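PDB 4BQ2: B-agarase from Saccharophagus degradans, which hydrolyses the beta-linkages of agarose as a family 50 glycoside hydrolase, probably releasing short sugars from the chain ends as an exo-beta-agarase. Local coordinates for residues 283-297 against 696-710. Sequence-based numbering, arbitrary orientation.
Sequences ATGLDIIRLSNSSTM and AHWFQYMDSPLTGRA
D287 and H697 share one face of two neighbouring parallel strands, and the two side chains cross at about a right angle, carboxylate and ring planes 76° apart. OD1 of D287 rests 3.4 Å from CB of H697, while a water joins that oxygen to ND1; N417 holds D287 and S414 holds H697 from outside. The imidazole turns its CD2 edge to the backbone of G285, CD2 lying 3.5 Å from G285 N, which is in the ring plane. On the other face L286 and W698 point the same way, CD2 of L286 reaching CB of W698 at 3.7 Å, and the other methyl, CD1, meets CD1 of Y701.

Backbone hydrogen bonds run from A696 N to A283 O, from W698 N to G285 O and from D287 N to W698 O, the last 2.8 Å. Past the cis peptide before Q700, Y701 N donates to D287 O, with a bent N-H...O angle of 137°. I288 lays CG1 3.6 Å from CE2 of F699 and also against OE1 of Q700, whose CB sits over one face of the F699 ring. M702, bent at both chi2 and chi3, brings CE to R290 O and to CB of S294.

Farther along, chi1 of -171° sets T296 OG1 beside its carbonyl carbon, where it donates to G708 O at 2.7 Å on an in-plane lone pair and meets T707 OG1 equally closely. P705 packs CB against CB of T296.

Strand 693-699 in turn pairs with 648-652, whose E652 touches D287 and F699, as in the beta/alpha-barrel expected of this family. D287 thus spends its N and O on backbone pairing and its carboxylate on water and N417, while S295 O, accepting from A710 N, and T296 OG1 tie 295-296 to the turn at 705-708 and the residues after it.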
ATOM      1  N   ALA A 283       2.549 -17.913  -9.038  1.00 14.86           N
ATOM      2  CA  ALA A 283       3.534 -16.916  -8.691  1.00 14.80           C
ATOM      3  C   ALA A 283       3.457 -16.513  -7.217  1.00 13.50           C
ATOM      4  O   ALA A 283       2.406 -16.079  -6.740  1.00 13.91           O
ATOM      5  CB  ALA A 283       3.366 -15.696  -9.599  1.00 14.43           C
ATOM      6  N   THR A 284       4.563 -16.684  -6.503  1.00 12.95           N
ATOM      7  CA  THR A 284       4.691 -16.157  -5.163  1.00 13.23           C
ATOM      8  C   THR A 284       6.004 -15.409  -5.097  1.00 13.76           C
ATOM      9  O   THR A 284       6.942 -15.732  -5.831  1.00 13.34           O
ATOM     10  CB  THR A 284       4.655 -17.275  -4.103  1.00 13.87           C
ATOM     11  OG1 THR A 284       5.766 -18.168  -4.332  1.00 13.82           O
ATOM     12  CG2 THR A 284       3.297 -18.048  -4.163  1.00 13.62           C
ATOM     13  N   GLY A 285       6.071 -14.395  -4.239  1.00 13.89           N
ATOM     14  CA  GLY A 285       7.322 -13.624  -4.089  1.00 14.14           C
ATOM     15  C   GLY A 285       7.065 -12.243  -3.500  1.00 14.40           C
ATOM     16  O   GLY A 285       5.933 -11.938  -3.048  1.00 14.13           O
ATOM     17  N   LEU A 286       8.111 -11.411  -3.501  1.00 13.67           N
ATOM     18  CA  LEU A 286       8.056 -10.113  -2.840  1.00 14.65           C
ATOM     19  C   LEU A 286       8.292  -8.986  -3.803  1.00 14.00           C
ATOM     20  O   LEU A 286       9.016  -9.150  -4.812  1.00 15.75           O
ATOM     21  CB  LEU A 286       9.128 -10.012  -1.721  1.00 14.52           C
ATOM     22  CG  LEU A 286       9.240 -11.269  -0.824  1.00 13.77           C
ATOM     23  CD1 LEU A 286      10.337 -11.077   0.224  1.00 13.30           C
ATOM     24  CD2 LEU A 286       7.931 -11.736  -0.154  1.00 12.93           C
ATOM     25  N   ASP A 287       7.711  -7.842  -3.487  1.00 13.09           N
ATOM     26  CA  ASP A 287       7.874  -6.640  -4.280  1.00 14.30           C
ATOM     27  C   ASP A 287       9.029  -5.807  -3.724  1.00 14.42           C
ATOM     28  O   ASP A 287       9.373  -5.954  -2.551  1.00 15.49           O
ATOM     29  CB  ASP A 287       6.615  -5.791  -4.191  1.00 14.01           C
ATOM     30  CG  ASP A 287       5.390  -6.500  -4.737  1.00 16.29           C
ATOM     31  OD1 ASP A 287       5.503  -7.155  -5.786  1.00 16.20           O
ATOM     32  OD2 ASP A 287       4.313  -6.366  -4.129  1.00 16.43           O
ATOM     33  N   ILE A 288       9.550  -4.895  -4.546  1.00 14.23           N
ATOM     34  CA  ILE A 288      10.569  -3.900  -4.104  1.00 14.02           C
ATOM     35  C   ILE A 288      11.854  -4.614  -3.696  1.00 14.05           C
ATOM     36  O   ILE A 288      12.321  -4.542  -2.536  1.00 14.25           O
ATOM     37  CB  ILE A 288      10.084  -2.941  -2.976  1.00 13.82           C
ATOM     38  CG1 ILE A 288       8.695  -2.346  -3.309  1.00 13.28           C
ATOM     39  CG2 ILE A 288      11.133  -1.833  -2.765  1.00 13.42           C
ATOM     40  CD1 ILE A 288       8.733  -1.114  -4.219  1.00 14.73           C
ATOM     41  N   ILE A 289      12.400  -5.330  -4.660  1.00 14.19           N
ATOM     42  CA  ILE A 289      13.661  -6.023  -4.472  1.00 15.14           C
ATOM     43  C   ILE A 289      14.708  -5.143  -5.137  1.00 15.56           C
ATOM     44  O   ILE A 289      15.261  -5.437  -6.223  1.00 16.34           O
ATOM     45  CB  ILE A 289      13.591  -7.472  -5.007  1.00 15.43           C
ATOM     46  CG1 ILE A 289      12.501  -8.254  -4.245  1.00 15.68           C
ATOM     47  CG2 ILE A 289      14.944  -8.178  -4.802  1.00 15.60           C
ATOM     48  CD1 ILE A 289      12.309  -9.650  -4.797  1.00 16.45           C
ATOM     49  N   ARG A 290      14.950  -4.025  -4.453  1.00 15.71           N
ATOM     50  CA  ARG A 290      15.815  -2.959  -4.894  1.00 16.14           C
ATOM     51  C   ARG A 290      16.069  -2.085  -3.658  1.00 16.45           C
ATOM     52  O   ARG A 290      15.401  -2.234  -2.617  1.00 15.90           O
ATOM     53  CB  ARG A 290      15.117  -2.108  -5.977  1.00 15.54           C
ATOM     54  CG  ARG A 290      13.780  -1.484  -5.511  1.00 14.22           C
ATOM     55  CD  ARG A 290      13.188  -0.699  -6.663  1.00 14.69           C
ATOM     56  NE  ARG A 290      12.015   0.099  -6.290  1.00 14.13           N
ATOM     57  CZ  ARG A 290      11.247   0.755  -7.159  1.00 15.53           C
ATOM     58  NH1 ARG A 290      11.482   0.660  -8.485  1.00 15.57           N
ATOM     59  NH2 ARG A 290      10.208   1.461  -6.712  1.00 14.76           N
ATOM     60  N   LEU A 291      16.959  -1.119  -3.802  1.00 18.19           N
ATOM     61  CA  LEU A 291      17.283  -0.229  -2.678  1.00 17.32           C
ATOM     62  C   LEU A 291      16.654   1.168  -2.740  1.00 18.16           C
ATOM     63  O   LEU A 291      16.790   1.928  -1.780  1.00 18.94           O
ATOM     64  CB  LEU A 291      18.824  -0.135  -2.524  1.00 17.44           C
ATOM     65  CG  LEU A 291      19.537  -1.483  -2.295  1.00 18.25           C
ATOM     66  CD1 LEU A 291      21.047  -1.270  -2.091  1.00 18.15           C
ATOM     67  CD2 LEU A 291      18.971  -2.252  -1.105  1.00 17.25           C
ATOM     68  N   SER A 292      15.978   1.485  -3.851  1.00 17.02           N
ATOM     69  CA  SER A 292      15.455   2.811  -4.193  1.00 18.59           C
ATOM     70  C   SER A 292      14.594   3.417  -3.086  1.00 17.73           C
ATOM     71  O   SER A 292      14.496   4.636  -2.962  1.00 18.86           O
ATOM     72  CB  SER A 292      14.544   2.711  -5.453  1.00 19.02           C
ATOM     73  OG  SER A 292      15.248   2.162  -6.549  1.00 21.39           O
ATOM     74  N   ASN A 293      13.915   2.553  -2.349  1.00 17.18           N
ATOM     75  CA  ASN A 293      12.881   3.009  -1.402  1.00 18.50           C
ATOM     76  C   ASN A 293      13.307   2.880   0.055  1.00 17.88           C
ATOM     77  O   ASN A 293      12.460   2.970   0.972  1.00 18.20           O
ATOM     78  CB  ASN A 293      11.559   2.278  -1.649  1.00 17.25           C
ATOM     79  CG  ASN A 293      10.982   2.585  -3.005  1.00 17.96           C
ATOM     80  OD1 ASN A 293      10.454   3.695  -3.257  1.00 19.81           O
ATOM     81  ND2 ASN A 293      11.055   1.618  -3.891  1.00 15.51           N
ATOM     82  N   SER A 294      14.615   2.668   0.254  1.00 17.38           N
ATOM     83  CA  SER A 294      15.168   2.353   1.570  1.00 19.99           C
ATOM     84  C   SER A 294      15.814   3.555   2.238  1.00 20.77           C
ATOM     85  O   SER A 294      16.412   3.411   3.308  1.00 21.13           O
ATOM     86  CB  SER A 294      16.167   1.180   1.492  1.00 18.70           C
ATOM     87  OG  SER A 294      17.390   1.558   0.858  1.00 18.11           O
ATOM     88  N   SER A 295      15.739   4.730   1.611  1.00 20.28           N
ATOM     89  CA  SER A 295      16.312   5.929   2.226  1.00 21.10           C
ATOM     90  C   SER A 295      15.241   6.751   2.931  1.00 20.99           C
ATOM     91  O   SER A 295      14.059   6.661   2.576  1.00 19.96           O
ATOM     92  CB  SER A 295      17.063   6.776   1.185  1.00 22.28           C
ATOM     93  OG  SER A 295      16.155   7.537   0.381  1.00 22.58           O
ATOM     94  N   THR A 296      15.669   7.541   3.931  1.00 21.09           N
ATOM     95  CA  THR A 296      14.787   8.380   4.768  1.00 22.40           C
ATOM     96  C   THR A 296      15.347   9.803   4.823  1.00 24.00           C
ATOM     97  O   THR A 296      16.573   9.958   4.860  1.00 23.52           O
ATOM     98  CB  THR A 296      14.629   7.784   6.195  1.00 21.01           C
ATOM     99  OG1 THR A 296      13.618   8.497   6.920  1.00 19.92           O
ATOM    100  CG2 THR A 296      15.989   7.692   7.002  1.00 20.17           C
ATOM    101  N   MET A 297      14.482  10.833   4.783  1.00 23.44           N
ATOM    102  CA  MET A 297      14.973  12.216   4.739  1.00 24.80           C
ATOM    103  C   MET A 297      15.751  12.580   6.019  1.00 23.19           C
ATOM    104  O   MET A 297      15.243  12.382   7.125  1.00 22.83           O
ATOM    105  CB  MET A 297      13.828  13.232   4.485  1.00 24.04           C
ATOM    106  CG  MET A 297      13.105  13.141   3.132  1.00 24.01           C
ATOM    107  SD  MET A 297      14.159  13.293   1.672  1.00 27.34           S
ATOM    108  CE  MET A 297      12.959  13.885   0.486  1.00 28.81           C
ATOM    109  N   ALA A 696       0.265 -14.247  -6.040  1.00 14.91           N
ATOM    110  CA  ALA A 696       0.136 -13.115  -5.104  1.00 15.90           C
ATOM    111  C   ALA A 696       1.530 -12.705  -4.643  1.00 16.59           C
ATOM    112  O   ALA A 696       2.309 -13.554  -4.204  1.00 18.65           O
ATOM    113  CB  ALA A 696      -0.682 -13.540  -3.890  1.00 14.84           C
ATOM    114  N   HIS A 697       1.819 -11.416  -4.732  1.00 15.52           N
ATOM    115  CA  HIS A 697       3.092 -10.857  -4.277  1.00 14.53           C
ATOM    116  C   HIS A 697       2.856  -9.997  -3.021  1.00 14.40           C
ATOM    117  O   HIS A 697       1.879  -9.251  -2.908  1.00 13.62           O
ATOM    118  CB  HIS A 697       3.753 -10.004  -5.377  1.00 13.83           C
ATOM    119  CG  HIS A 697       4.283 -10.801  -6.533  1.00 13.92           C
ATOM    120  ND1 HIS A 697       4.074 -10.438  -7.850  1.00 14.80           N
ATOM    121  CD2 HIS A 697       5.018 -11.945  -6.567  1.00 13.34           C
ATOM    122  CE1 HIS A 697       4.670 -11.316  -8.643  1.00 14.36           C
ATOM    123  NE2 HIS A 697       5.239 -12.247  -7.888  1.00 14.09           N
ATOM    124  N   TRP A 698       3.766 -10.164  -2.075  1.00 14.37           N
ATOM    125  CA  TRP A 698       3.806  -9.409  -0.813  1.00 13.48           C
ATOM    126  C   TRP A 698       4.604  -8.141  -0.964  1.00 14.24           C
ATOM    127  O   TRP A 698       5.714  -8.138  -1.572  1.00 12.91           O
ATOM    128  CB  TRP A 698       4.477 -10.339   0.217  1.00 13.34           C
ATOM    129  CG  TRP A 698       4.980  -9.681   1.470  1.00 13.53           C
ATOM    130  CD1 TRP A 698       6.096  -8.884   1.611  1.00 13.82           C
ATOM    131  CD2 TRP A 698       4.378  -9.766   2.741  1.00 14.52           C
ATOM    132  NE1 TRP A 698       6.229  -8.477   2.932  1.00 13.69           N
ATOM    133  CE2 TRP A 698       5.176  -9.000   3.643  1.00 14.33           C
ATOM    134  CE3 TRP A 698       3.229 -10.415   3.226  1.00 13.68           C
ATOM    135  CZ2 TRP A 698       4.863  -8.892   4.998  1.00 14.16           C
ATOM    136  CZ3 TRP A 698       2.914 -10.289   4.559  1.00 14.18           C
ATOM    137  CH2 TRP A 698       3.745  -9.563   5.439  1.00 14.39           C
ATOM    138  N   PHE A 699       4.054  -7.048  -0.433  1.00 13.78           N
ATOM    139  CA  PHE A 699       4.737  -5.763  -0.436  1.00 14.66           C
ATOM    140  C   PHE A 699       5.221  -5.509   0.996  1.00 15.29           C
ATOM    141  O   PHE A 699       4.384  -5.274   1.877  1.00 15.53           O
ATOM    142  CB  PHE A 699       3.744  -4.659  -0.855  1.00 14.85           C
ATOM    143  CG  PHE A 699       4.384  -3.306  -1.093  1.00 14.38           C
ATOM    144  CD1 PHE A 699       4.713  -2.478  -0.015  1.00 13.54           C
ATOM    145  CD2 PHE A 699       4.648  -2.855  -2.393  1.00 15.35           C
ATOM    146  CE1 PHE A 699       5.286  -1.223  -0.236  1.00 14.72           C
ATOM    147  CE2 PHE A 699       5.244  -1.601  -2.628  1.00 15.44           C
ATOM    148  CZ  PHE A 699       5.578  -0.786  -1.539  1.00 15.34           C
ATOM    149  N   GLN A 700       6.529  -5.571   1.285  1.00 15.12           N
ATOM    150  CA  GLN A 700       7.650  -5.643   0.344  1.00 14.34           C
ATOM    151  C   GLN A 700       8.804  -6.440   0.987  1.00 14.09           C
ATOM    152  O   GLN A 700       8.642  -6.996   2.056  1.00 14.43           O
ATOM    153  CB  GLN A 700       8.101  -4.217   0.027  1.00 15.36           C
ATOM    154  CG  GLN A 700       8.435  -3.447   1.326  1.00 15.14           C
ATOM    155  CD  GLN A 700       8.833  -2.012   1.098  1.00 16.70           C
ATOM    156  OE1 GLN A 700       8.770  -1.491  -0.016  1.00 18.03           O
ATOM    157  NE2 GLN A 700       9.247  -1.359   2.161  1.00 16.87           N
ATOM    158  N   TYR A 701       9.977  -6.470   0.351  1.00 13.84           N
ATOM    159  CA  TYR A 701      11.099  -7.290   0.830  1.00 14.30           C
ATOM    160  C   TYR A 701      11.603  -6.781   2.204  1.00 13.97           C
ATOM    161  O   TYR A 701      11.839  -7.571   3.112  1.00 12.86           O
ATOM    162  CB  TYR A 701      12.225  -7.220  -0.220  1.00 14.28           C
ATOM    163  CG  TYR A 701      13.463  -8.065   0.018  1.00 14.63           C
ATOM    164  CD1 TYR A 701      13.443  -9.193   0.821  1.00 13.05           C
ATOM    165  CD2 TYR A 701      14.655  -7.753  -0.663  1.00 15.02           C
ATOM    166  CE1 TYR A 701      14.600  -9.951   1.013  1.00 14.48           C
ATOM    167  CE2 TYR A 701      15.786  -8.534  -0.528  1.00 14.31           C
ATOM    168  CZ  TYR A 701      15.762  -9.621   0.314  1.00 14.13           C
ATOM    169  OH  TYR A 701      16.931 -10.388   0.435  1.00 13.52           O
ATOM    170  N   MET A 702      11.799  -5.467   2.319  1.00 14.52           N
ATOM    171  CA  MET A 702      12.411  -4.892   3.543  1.00 16.62           C
ATOM    172  C   MET A 702      11.395  -4.017   4.256  1.00 16.78           C
ATOM    173  O   MET A 702      10.515  -3.483   3.591  1.00 16.55           O
ATOM    174  CB  MET A 702      13.612  -4.027   3.169  1.00 17.02           C
ATOM    175  CG  MET A 702      14.677  -4.791   2.389  1.00 18.36           C
ATOM    176  SD  MET A 702      14.995  -4.220   0.685  1.00 22.40           S
ATOM    177  CE  MET A 702      15.502  -2.505   0.855  1.00 20.33           C
ATOM    178  N   ASP A 703      11.531  -3.834   5.572  1.00 17.36           N
ATOM    179  CA  ASP A 703      10.729  -2.819   6.256  1.00 16.02           C
ATOM    180  C   ASP A 703      11.016  -1.496   5.612  1.00 15.68           C
ATOM    181  O   ASP A 703      12.154  -1.237   5.171  1.00 14.81           O
ATOM    182  CB  ASP A 703      11.120  -2.693   7.750  1.00 16.37           C
ATOM    183  CG  ASP A 703      10.692  -3.878   8.583  1.00 17.18           C
ATOM    184  OD1 ASP A 703       9.707  -4.570   8.222  1.00 14.65           O
ATOM    185  OD2 ASP A 703      11.379  -4.132   9.605  1.00 16.82           O
ATOM    186  N   SER A 704      10.018  -0.620   5.605  1.00 16.66           N
ATOM    187  CA  SER A 704      10.249   0.785   5.320  1.00 19.53           C
ATOM    188  C   SER A 704      11.052   1.368   6.502  1.00 19.80           C
ATOM    189  O   SER A 704      10.902   0.888   7.621  1.00 19.82           O
ATOM    190  CB  SER A 704       8.936   1.577   5.230  1.00 21.75           C
ATOM    191  OG  SER A 704       7.927   0.936   4.495  1.00 30.01           O
ATOM    192  N   PRO A 705      11.867   2.414   6.252  1.00 18.91           N
ATOM    193  CA  PRO A 705      12.590   3.133   7.304  1.00 18.81           C
ATOM    194  C   PRO A 705      11.682   3.548   8.462  1.00 18.52           C
ATOM    195  O   PRO A 705      10.531   3.905   8.252  1.00 18.33           O
ATOM    196  CB  PRO A 705      13.115   4.359   6.580  1.00 18.60           C
ATOM    197  CG  PRO A 705      13.330   3.882   5.162  1.00 19.57           C
ATOM    198  CD  PRO A 705      12.169   2.965   4.909  1.00 19.88           C
ATOM    199  N   LEU A 706      12.196   3.454   9.682  1.00 19.45           N
ATOM    200  CA  LEU A 706      11.459   3.836  10.884  1.00 21.14           C
ATOM    201  C   LEU A 706      10.883   5.264  10.809  1.00 20.56           C
ATOM    202  O   LEU A 706       9.784   5.535  11.291  1.00 21.84           O
ATOM    203  CB  LEU A 706      12.400   3.727  12.091  1.00 22.71           C
ATOM    204  CG  LEU A 706      11.808   3.988  13.479  1.00 24.30           C
ATOM    205  CD1 LEU A 706      10.935   2.847  13.959  1.00 25.28           C
ATOM    206  CD2 LEU A 706      12.924   4.217  14.474  1.00 24.75           C
ATOM    207  N   THR A 707      11.645   6.157  10.201  1.00 19.76           N
ATOM    208  CA  THR A 707      11.296   7.564  10.095  1.00 19.90           C
ATOM    209  C   THR A 707      10.722   7.915   8.737  1.00 19.57           C
ATOM    210  O   THR A 707      10.704   9.096   8.348  1.00 20.61           O
ATOM    211  CB  THR A 707      12.520   8.458  10.375  1.00 19.62           C
ATOM    212  OG1 THR A 707      13.631   8.048   9.550  1.00 20.46           O
ATOM    213  CG2 THR A 707      12.879   8.349  11.858  1.00 18.37           C
ATOM    214  N   GLY A 708      10.208   6.907   8.042  1.00 21.17           N
ATOM    215  CA  GLY A 708       9.579   7.128   6.741  1.00 21.02           C
ATOM    216  C   GLY A 708      10.451   6.976   5.508  1.00 20.42           C
ATOM    217  O   GLY A 708      11.558   7.496   5.437  1.00 19.71           O
ATOM    218  N   ARG A 709       9.939   6.280   4.491  1.00 20.33           N
ATOM    219  CA  ARG A 709      10.645   6.268   3.209  1.00 19.54           C
ATOM    220  C   ARG A 709      10.591   7.692   2.649  1.00 20.33           C
ATOM    221  O   ARG A 709       9.619   8.409   2.861  1.00 20.82           O
ATOM    222  CB  ARG A 709      10.041   5.248   2.227  1.00 19.64           C
ATOM    223  CG  ARG A 709       8.638   5.606   1.720  1.00 20.01           C
ATOM    224  CD  ARG A 709       8.072   4.500   0.818  1.00 20.47           C
ATOM    225  NE  ARG A 709       6.722   4.813   0.355  1.00 20.02           N
ATOM    226  CZ  ARG A 709       6.069   4.127  -0.581  1.00 21.00           C
ATOM    227  NH1 ARG A 709       6.636   3.035  -1.115  1.00 19.02           N
ATOM    228  NH2 ARG A 709       4.850   4.526  -0.960  1.00 20.44           N
ATOM    229  N   ALA A 710      11.664   8.107   1.992  1.00 19.12           N
ATOM    230  CA  ALA A 710      11.789   9.474   1.458  1.00 20.98           C
ATOM    231  C   ALA A 710      10.587   9.917   0.579  1.00 21.70           C
ATOM    232  O   ALA A 710      10.138  11.073   0.637  1.00 20.16           O
ATOM    233  CB  ALA A 710      13.123   9.606   0.706  1.00 19.84           C
TER
HETATM  234  O   HOH W   1       3.743 -14.717  -2.211  1.00 15.89           O
HETATM  235  O   HOH W   2       3.579  -7.740  -7.991  1.00 14.33           O
HETATM  236  O   HOH W   3      11.838  -3.509   0.010  1.00 16.76           O
HETATM  237  O   HOH W   4      10.521   1.520   1.699  1.00 18.61           O
HETATM  238  O   HOH W   5      11.757  10.364   4.828  1.00 21.30           O